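Imine reductase (PDB 5A9R) catalyses the reduction of imines to amines, with NADPH probably serving as the hydride donor. Local coordinates at the interface of chains A and B. Sequence-based numbering; all coordinates share one arbitrary frame. Chains: chain A/B, Imine reductase.

Contacts 1 and 2 are neighbours, with the centres of their C-alpha atoms about 9 Å apart, and they share B:Trp289: its backbone carbonyl and pyrrole rim belong to contact 1, the benzo end of its indole, edge and face, to contact 2. Contact 3 lies farther off, about 35 Å from contact 1 and 27 Å from contact 2. There the cofactor-binding half of chain A meets helix 238-254 of chain B. Two-fold symmetry gives every contact a twin, so the chains hold each other through both domains, an arrangement consistent with the intertwined dimers of imine reductases.

Contact 1: the interface of chains A and B. Residues chain A 256-258; chain B 288-289.
A:Asp258 and B:Trp289 meet where a loop of one chain receives the C-terminal 3-10 helix 282-289 of the other, between the helical C-terminal domains typical of imine reductases. The close-packed part begins with a backbone hydrogen bond: A:Asp258 N donates to B:Trp289 O at 2.9 Å. It is almost straight at the hydrogen (174°), although the donor approaches the carbonyl at a bent angle and tilted from its plane. Right beside it, A:Asp258 CB packs on B:Trp289 CA at 3.5 Å. The carboxylate then reaches over the pyrrole rim of the indole, with OD2 3.5 Å from B:Trp289 CD1 and the two flat groups only 15° from parallel. Turning CG away from its own backbone N (chi1 -179°) is what carries the acid along the tryptophan in this way. It approaches the indole nitrogen too, OD2 lying 3.8 Å from B:Trp289 NE1, above the indole plane and just beyond the CD1-NE1 rim rather than in line with the N-H.

Away from this pair the fit slackens. A:Val257 sends one methyl, CG1, to 3.7 Å from B:Trp289 O and loses little surface to the partner. A:Gly256, in a left-handed backbone turn, comes no nearer than 4.3 Å, from its O to B:Trp289 O; it is a calcium-binding residue in a crystal structure of this protein. B:Leu288 likewise stays at the margin, its carbonyl O 4.4 Å from A:Asp258 CB.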
ATOM      1  N   GLY A 256       7.819 -15.356 -16.360  1.00 20.24           N
ATOM      2  CA  GLY A 256       9.224 -14.957 -16.328  1.00 21.23           C
ATOM      3  C   GLY A 256       9.609 -13.797 -15.475  1.00 21.58           C
ATOM      4  O   GLY A 256      10.614 -13.094 -15.803  1.00 24.49           O
ATOM      5  N   VAL A 257       8.850 -13.547 -14.409  1.00 20.29           N
ATOM      6  CA  VAL A 257       9.018 -12.461 -13.489  1.00 20.92           C
ATOM      7  C   VAL A 257       9.586 -12.972 -12.174  1.00 21.86           C
ATOM      8  O   VAL A 257       9.143 -14.027 -11.690  1.00 22.40           O
ATOM      9  CB  VAL A 257       7.652 -11.680 -13.296  1.00 20.09           C
ATOM     10  CG1 VAL A 257       7.786 -10.646 -12.212  1.00 23.97           C
ATOM     11  CG2 VAL A 257       7.338 -11.041 -14.614  1.00 21.69           C
ATOM     12  N   ASP A 258      10.550 -12.264 -11.611  1.00 21.13           N
ATOM     13  CA  ASP A 258      11.276 -12.676 -10.408  1.00 22.95           C
ATOM     14  C   ASP A 258      10.314 -12.897  -9.274  1.00 23.65           C
ATOM     15  O   ASP A 258       9.295 -12.216  -9.201  1.00 22.50           O
ATOM     16  CB  ASP A 258      12.237 -11.600  -9.991  1.00 24.60           C
ATOM     17  CG  ASP A 258      13.034 -11.960  -8.764  1.00 32.63           C
ATOM     18  OD1 ASP A 258      14.060 -12.529  -9.040  1.00 33.93           O
ATOM     19  OD2 ASP A 258      12.702 -11.611  -7.604  1.00 35.77           O
TER
ATOM     20  N   LEU B 288      15.548  -5.440 -11.744  1.00 26.35           N
ATOM     21  CA  LEU B 288      16.070  -6.753 -11.239  1.00 30.22           C
ATOM     22  C   LEU B 288      15.083  -7.848 -11.477  1.00 30.77           C
ATOM     23  O   LEU B 288      15.484  -9.019 -11.528  1.00 33.61           O
ATOM     24  CB  LEU B 288      16.400  -6.707  -9.736  1.00 32.86           C
ATOM     25  CG  LEU B 288      17.479  -5.696  -9.199  1.00 37.21           C
ATOM     26  CD1 LEU B 288      17.528  -5.547  -7.656  1.00 36.56           C
ATOM     27  CD2 LEU B 288      18.807  -6.100  -9.779  1.00 41.33           C
ATOM     28  N   TRP B 289      13.793  -7.512 -11.634  1.00 25.28           N
ATOM     29  CA  TRP B 289      12.739  -8.515 -11.587  1.00 25.29           C
ATOM     30  C   TRP B 289      12.163  -8.922 -12.937  1.00 30.02           C
ATOM     31  O   TRP B 289      11.300  -9.832 -13.018  1.00 32.74           O
ATOM     32  CB  TRP B 289      11.621  -8.064 -10.667  1.00 25.65           C
ATOM     33  CG  TRP B 289      12.097  -7.808  -9.270  1.00 26.20           C
ATOM     34  CD1 TRP B 289      13.244  -8.321  -8.694  1.00 28.94           C
ATOM     35  CD2 TRP B 289      11.490  -6.987  -8.306  1.00 23.82           C
ATOM     36  NE1 TRP B 289      13.362  -7.824  -7.437  1.00 29.91           N
ATOM     37  CE2 TRP B 289      12.287  -6.997  -7.169  1.00 28.77           C
ATOM     38  CE3 TRP B 289      10.332  -6.173  -8.289  1.00 24.33           C
ATOM     39  CZ2 TRP B 289      11.931  -6.303  -5.987  1.00 29.65           C
ATOM     40  CZ3 TRP B 289      10.020  -5.511  -7.181  1.00 23.58           C
ATOM     41  CH2 TRP B 289      10.777  -5.532  -6.033  1.00 28.82           C
TER

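Contact 2: the interface of chains A and B. Residues chain A 183, 186-187, 261; chain B 176, 180, 268, 289.
B:Trp289 pushes the benzo end of its indole between A:Ile261 and helix 166-193 of chain A. A:Ile261 CG1 sits over one face of the ring, 3.6 Å from B:Trp289 CH2, the two side chains crossing at about a right angle. The rim points at the helix itself: B:Trp289 CZ3 lies 3.7 Å from A:Leu186 CB, and the carbonyl carbon C of A:Leu186 is at the ring edge, in its plane. Replacing this tryptophan with an alanine would probably leave a gap between A:Ile261 and A:Leu186 and deprive both of an apolar partner.

A:Ile261 turns its other branch, CG2, to B:Ser180 OG at 3.3 Å. One helical turn earlier in chain B, B:Ser176 OG shares a hydrogen bond of 2.8 Å with A:His187 ND1, bent to 140° at the hydrogen, with the CB of B:Ser176 at the edge of the imidazole, in its plane. With CG anti to the backbone N (chi1 -174°) the ring of A:His187 is carried toward the serine, and the bond to ND1 should restrain its rotation.

Farther out, B:Leu268 CD2 lies over one face of the A:Asn183 amide, 3.7 Å from OD1. Both its methyls also pack on B:Trp289 CZ2 within chain B, helping position the ring. Helices 166-193 and 260-277 of both chains, with 3-10 helix 282-289 of chain B, supply these groups, so the site helps knit the two helical domains into what is likely the working dimer.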
ATOM      1  N   ASN A 183       7.308  -1.705  -2.955  1.00 15.49           N
ATOM      2  CA  ASN A 183       7.871  -2.915  -3.494  1.00 15.59           C
ATOM      3  C   ASN A 183       6.794  -3.851  -4.031  1.00 15.68           C
ATOM      4  O   ASN A 183       6.995  -4.458  -5.098  1.00 16.24           O
ATOM      5  CB  ASN A 183       8.734  -3.624  -2.478  1.00 16.62           C
ATOM      6  CG  ASN A 183       9.977  -2.843  -2.116  1.00 18.22           C
ATOM      7  OD1 ASN A 183      10.581  -3.151  -1.052  1.00 23.67           O
ATOM      8  ND2 ASN A 183      10.345  -1.935  -2.876  1.00 15.84           N
ATOM      9  N   LEU A 186       5.812  -2.473  -7.405  1.00 16.38           N
ATOM     10  CA  LEU A 186       6.798  -2.774  -8.402  1.00 15.53           C
ATOM     11  C   LEU A 186       6.770  -4.221  -8.899  1.00 14.30           C
ATOM     12  O   LEU A 186       6.871  -4.499 -10.101  1.00 15.63           O
ATOM     13  CB  LEU A 186       8.152  -2.376  -7.870  1.00 16.35           C
ATOM     14  CG  LEU A 186       8.346  -0.857  -7.667  1.00 19.57           C
ATOM     15  CD1 LEU A 186       9.696  -0.651  -6.942  1.00 23.19           C
ATOM     16  CD2 LEU A 186       8.328  -0.144  -8.978  1.00 20.84           C
ATOM     17  N   HIS A 187       6.464  -5.166  -7.996  1.00 16.72           N
ATOM     18  CA  HIS A 187       6.284  -6.548  -8.445  1.00 17.07           C
ATOM     19  C   HIS A 187       5.035  -6.701  -9.321  1.00 14.72           C
ATOM     20  O   HIS A 187       5.056  -7.336 -10.370  1.00 16.30           O
ATOM     21  CB  HIS A 187       6.238  -7.503  -7.230  1.00 16.58           C
ATOM     22  CG  HIS A 187       6.205  -8.900  -7.634  1.00 19.61           C
ATOM     23  ND1 HIS A 187       5.094  -9.683  -7.555  1.00 18.42           N
ATOM     24  CD2 HIS A 187       7.162  -9.648  -8.257  1.00 21.65           C
ATOM     25  CE1 HIS A 187       5.359 -10.859  -8.097  1.00 21.16           C
ATOM     26  NE2 HIS A 187       6.580 -10.846  -8.568  1.00 22.48           N
ATOM     27  N   ILE A 261       9.626 -11.144  -4.215  1.00 20.38           N
ATOM     28  CA  ILE A 261       8.597 -10.503  -3.385  1.00 21.39           C
ATOM     29  C   ILE A 261       7.556 -11.459  -2.818  1.00 18.92           C
ATOM     30  O   ILE A 261       7.434 -11.617  -1.606  1.00 20.58           O
ATOM     31  CB  ILE A 261       8.040  -9.226  -4.106  1.00 22.31           C
ATOM     32  CG1 ILE A 261       9.077  -8.088  -4.249  1.00 27.78           C
ATOM     33  CG2 ILE A 261       6.702  -8.778  -3.535  1.00 23.40           C
ATOM     34  CD1 ILE A 261       9.433  -7.493  -2.936  1.00 32.10           C
TER
ATOM     35  N   SER B 176      -0.534  -9.509  -5.255  1.00 15.20           N
ATOM     36  CA  SER B 176       0.878  -9.444  -4.824  1.00 15.64           C
ATOM     37  C   SER B 176       1.139  -8.149  -4.115  1.00 18.49           C
ATOM     38  O   SER B 176       1.758  -8.063  -3.072  1.00 16.95           O
ATOM     39  CB  SER B 176       1.761  -9.650  -6.021  1.00 17.36           C
ATOM     40  OG  SER B 176       3.119  -9.795  -5.601  1.00 18.25           O
ATOM     41  N   SER B 180       2.167  -7.377   0.107  1.00 14.85           N
ATOM     42  CA  SER B 180       3.267  -6.549   0.495  1.00 15.67           C
ATOM     43  C   SER B 180       2.825  -5.308   1.297  1.00 17.24           C
ATOM     44  O   SER B 180       3.378  -4.913   2.354  1.00 16.30           O
ATOM     45  CB  SER B 180       4.026  -6.101  -0.719  1.00 18.14           C
ATOM     46  OG  SER B 180       4.946  -7.120  -1.222  1.00 21.02           O
ATOM     47  N   LEU B 268      16.850  -5.929  -0.536  1.00 30.73           N
ATOM     48  CA  LEU B 268      16.478  -5.709  -1.912  1.00 28.85           C
ATOM     49  C   LEU B 268      17.259  -4.518  -2.480  1.00 33.18           C
ATOM     50  O   LEU B 268      17.855  -4.632  -3.582  1.00 32.51           O
ATOM     51  CB  LEU B 268      14.992  -5.542  -2.022  1.00 30.88           C
ATOM     52  CG  LEU B 268      14.634  -4.880  -3.344  1.00 38.32           C
ATOM     53  CD1 LEU B 268      15.007  -5.831  -4.504  1.00 34.66           C
ATOM     54  CD2 LEU B 268      13.146  -4.584  -3.350  1.00 36.94           C
ATOM     55  N   TRP B 289      13.793  -7.512 -11.634  1.00 25.28           N
ATOM     56  CA  TRP B 289      12.739  -8.515 -11.587  1.00 25.29           C
ATOM     57  C   TRP B 289      12.163  -8.922 -12.937  1.00 30.02           C
ATOM     58  O   TRP B 289      11.300  -9.832 -13.018  1.00 32.74           O
ATOM     59  CB  TRP B 289      11.621  -8.064 -10.667  1.00 25.65           C
ATOM     60  CG  TRP B 289      12.097  -7.808  -9.270  1.00 26.20           C
ATOM     61  CD1 TRP B 289      13.244  -8.321  -8.694  1.00 28.94           C
ATOM     62  CD2 TRP B 289      11.490  -6.987  -8.306  1.00 23.82           C
ATOM     63  NE1 TRP B 289      13.362  -7.824  -7.437  1.00 29.91           N
ATOM     64  CE2 TRP B 289      12.287  -6.997  -7.169  1.00 28.77           C
ATOM     65  CE3 TRP B 289      10.332  -6.173  -8.289  1.00 24.33           C
ATOM     66  CZ2 TRP B 289      11.931  -6.303  -5.987  1.00 29.65           C
ATOM     67  CZ3 TRP B 289      10.020  -5.511  -7.181  1.00 23.58           C
ATOM     68  CH2 TRP B 289      10.777  -5.532  -6.033  1.00 28.82           C
TER

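Contact 3: the interface of chains A and B. Residues chain A 97-100; chain B 251, 254-255.
A:Thr98, in an extended backbone conformation (phi/psi -141/160), hands over to A:Pro99, the first residue of helix 99-111, and this turn faces the last turn of helix 238-254 in chain B, at B:Thr251 and B:Glu254. The apolar core is a proline edge against a methyl: A:Pro99 CD lies 3.7 Å from B:Thr251 CG2, the two side chains meeting at a slant. Farther along the same rim of the proline, B:Gln255 curls back at its second torsion (chi2 -63°) and brings its amide oxygen, OE1, to 3.9 Å from A:Pro99 CB.

B:Glu254 instead runs out extended and passes A:Thr98 at about a right angle. Its carboxylate atom OE1 stands 3.6 Å from A:Thr98 OG1 and 3.7 Å from A:Lys100 CB; the lysine is modelled only in part, so its amine cannot be placed. This strip follows closely on A:Asn95, an NADP-binding residue of the Rossmann-type N-terminal domain. The contact therefore sets the cofactor domain of one chain against the helical domain of the other, and may help to fix the cleft between them in which imine reductases work.

A water joins the threonine and the acid. A:Thr98 OG1 comes to it at a short 2.5 Å, and the same water lies 2.8 Å from B:Glu254 OE2, with a weaker link to the other carboxylate oxygen, OE1.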
ATOM      1  N   GLY A  97      16.524  11.857  15.440  1.00 28.09           N
ATOM      2  CA  GLY A  97      16.838  10.651  14.708  1.00 27.36           C
ATOM      3  C   GLY A  97      16.002   9.475  15.151  1.00 29.68           C
ATOM      4  O   GLY A  97      15.669   8.571  14.336  1.00 31.86           O
ATOM      5  N   THR A  98      15.702   9.420  16.441  1.00 23.50           N
ATOM      6  CA  THR A  98      15.004   8.310  17.059  1.00 22.17           C
ATOM      7  C   THR A  98      14.036   8.868  18.072  1.00 23.66           C
ATOM      8  O   THR A  98      14.196  10.023  18.575  1.00 23.10           O
ATOM      9  CB  THR A  98      15.937   7.312  17.820  1.00 27.13           C
ATOM     10  OG1 THR A  98      16.590   7.967  18.919  1.00 29.29           O
ATOM     11  CG2 THR A  98      17.012   6.785  16.932  1.00 28.73           C
ATOM     12  N   PRO A  99      13.041   8.097  18.452  1.00 22.81           N
ATOM     13  CA  PRO A  99      12.152   8.539  19.537  1.00 22.14           C
ATOM     14  C   PRO A  99      12.896   8.816  20.816  1.00 24.36           C
ATOM     15  O   PRO A  99      12.570   9.812  21.521  1.00 24.19           O
ATOM     16  CB  PRO A  99      11.218   7.318  19.715  1.00 23.45           C
ATOM     17  CG  PRO A  99      11.162   6.747  18.304  1.00 24.05           C
ATOM     18  CD  PRO A  99      12.587   6.794  17.894  1.00 23.54           C
ATOM     19  N   LYS A 100      13.946   8.058  21.136  1.00 23.41           N
ATOM     20  CA  LYS A 100      14.665   8.287  22.388  1.00 26.81           C
ATOM     21  C   LYS A 100      15.419   9.618  22.256  1.00 25.10           C
ATOM     22  O   LYS A 100      15.511  10.361  23.255  1.00 26.49           O
ATOM     23  CB  LYS A 100      15.673   7.120  22.699  1.00 29.40           C
ATOM     24  CG  LYS A 100      16.643   7.428  23.820  1.00 34.85           C
TER
ATOM     25  N   THR B 251      15.411   2.389  14.695  1.00 19.90           N
ATOM     26  CA  THR B 251      14.238   2.739  15.465  1.00 18.62           C
ATOM     27  C   THR B 251      13.441   1.505  15.876  1.00 17.96           C
ATOM     28  O   THR B 251      12.997   1.432  17.057  1.00 18.50           O
ATOM     29  CB  THR B 251      13.405   3.837  14.772  1.00 22.06           C
ATOM     30  OG1 THR B 251      14.178   5.038  14.815  1.00 24.91           O
ATOM     31  CG2 THR B 251      12.116   4.107  15.434  1.00 21.47           C
ATOM     32  N   GLU B 254      15.215  -0.196  18.734  1.00 19.56           N
ATOM     33  CA  GLU B 254      15.068   0.546  19.993  1.00 21.08           C
ATOM     34  C   GLU B 254      13.699   0.372  20.621  1.00 22.70           C
ATOM     35  O   GLU B 254      13.535   0.470  21.834  1.00 23.41           O
ATOM     36  CB  GLU B 254      15.405   2.028  19.864  1.00 26.45           C
ATOM     37  CG  GLU B 254      16.861   2.282  19.526  1.00 33.54           C
ATOM     38  CD  GLU B 254      17.338   3.691  19.829  1.00 38.02           C
ATOM     39  OE1 GLU B 254      16.530   4.580  20.168  1.00 39.69           O
ATOM     40  OE2 GLU B 254      18.555   3.881  19.708  1.00 51.72           O
ATOM     41  N   GLN B 255      12.669   0.209  19.792  1.00 20.36           N
ATOM     42  CA  GLN B 255      11.294  -0.020  20.281  1.00 20.66           C
ATOM     43  C   GLN B 255      11.020  -1.457  20.606  1.00 21.54           C
ATOM     44  O   GLN B 255       9.932  -1.800  21.058  1.00 23.63           O
ATOM     45  CB  GLN B 255      10.250   0.451  19.199  1.00 23.39           C
ATOM     46  CG  GLN B 255      10.302   1.946  18.931  1.00 23.92           C
ATOM     47  CD  GLN B 255       9.953   2.767  20.112  1.00 27.19           C
ATOM     48  OE1 GLN B 255      10.758   3.570  20.529  1.00 29.64           O
ATOM     49  NE2 GLN B 255       8.781   2.476  20.752  1.00 28.32           N
TER
HETATM   50  O   HOH W   1      18.501   6.679  19.848  1.00 38.89           O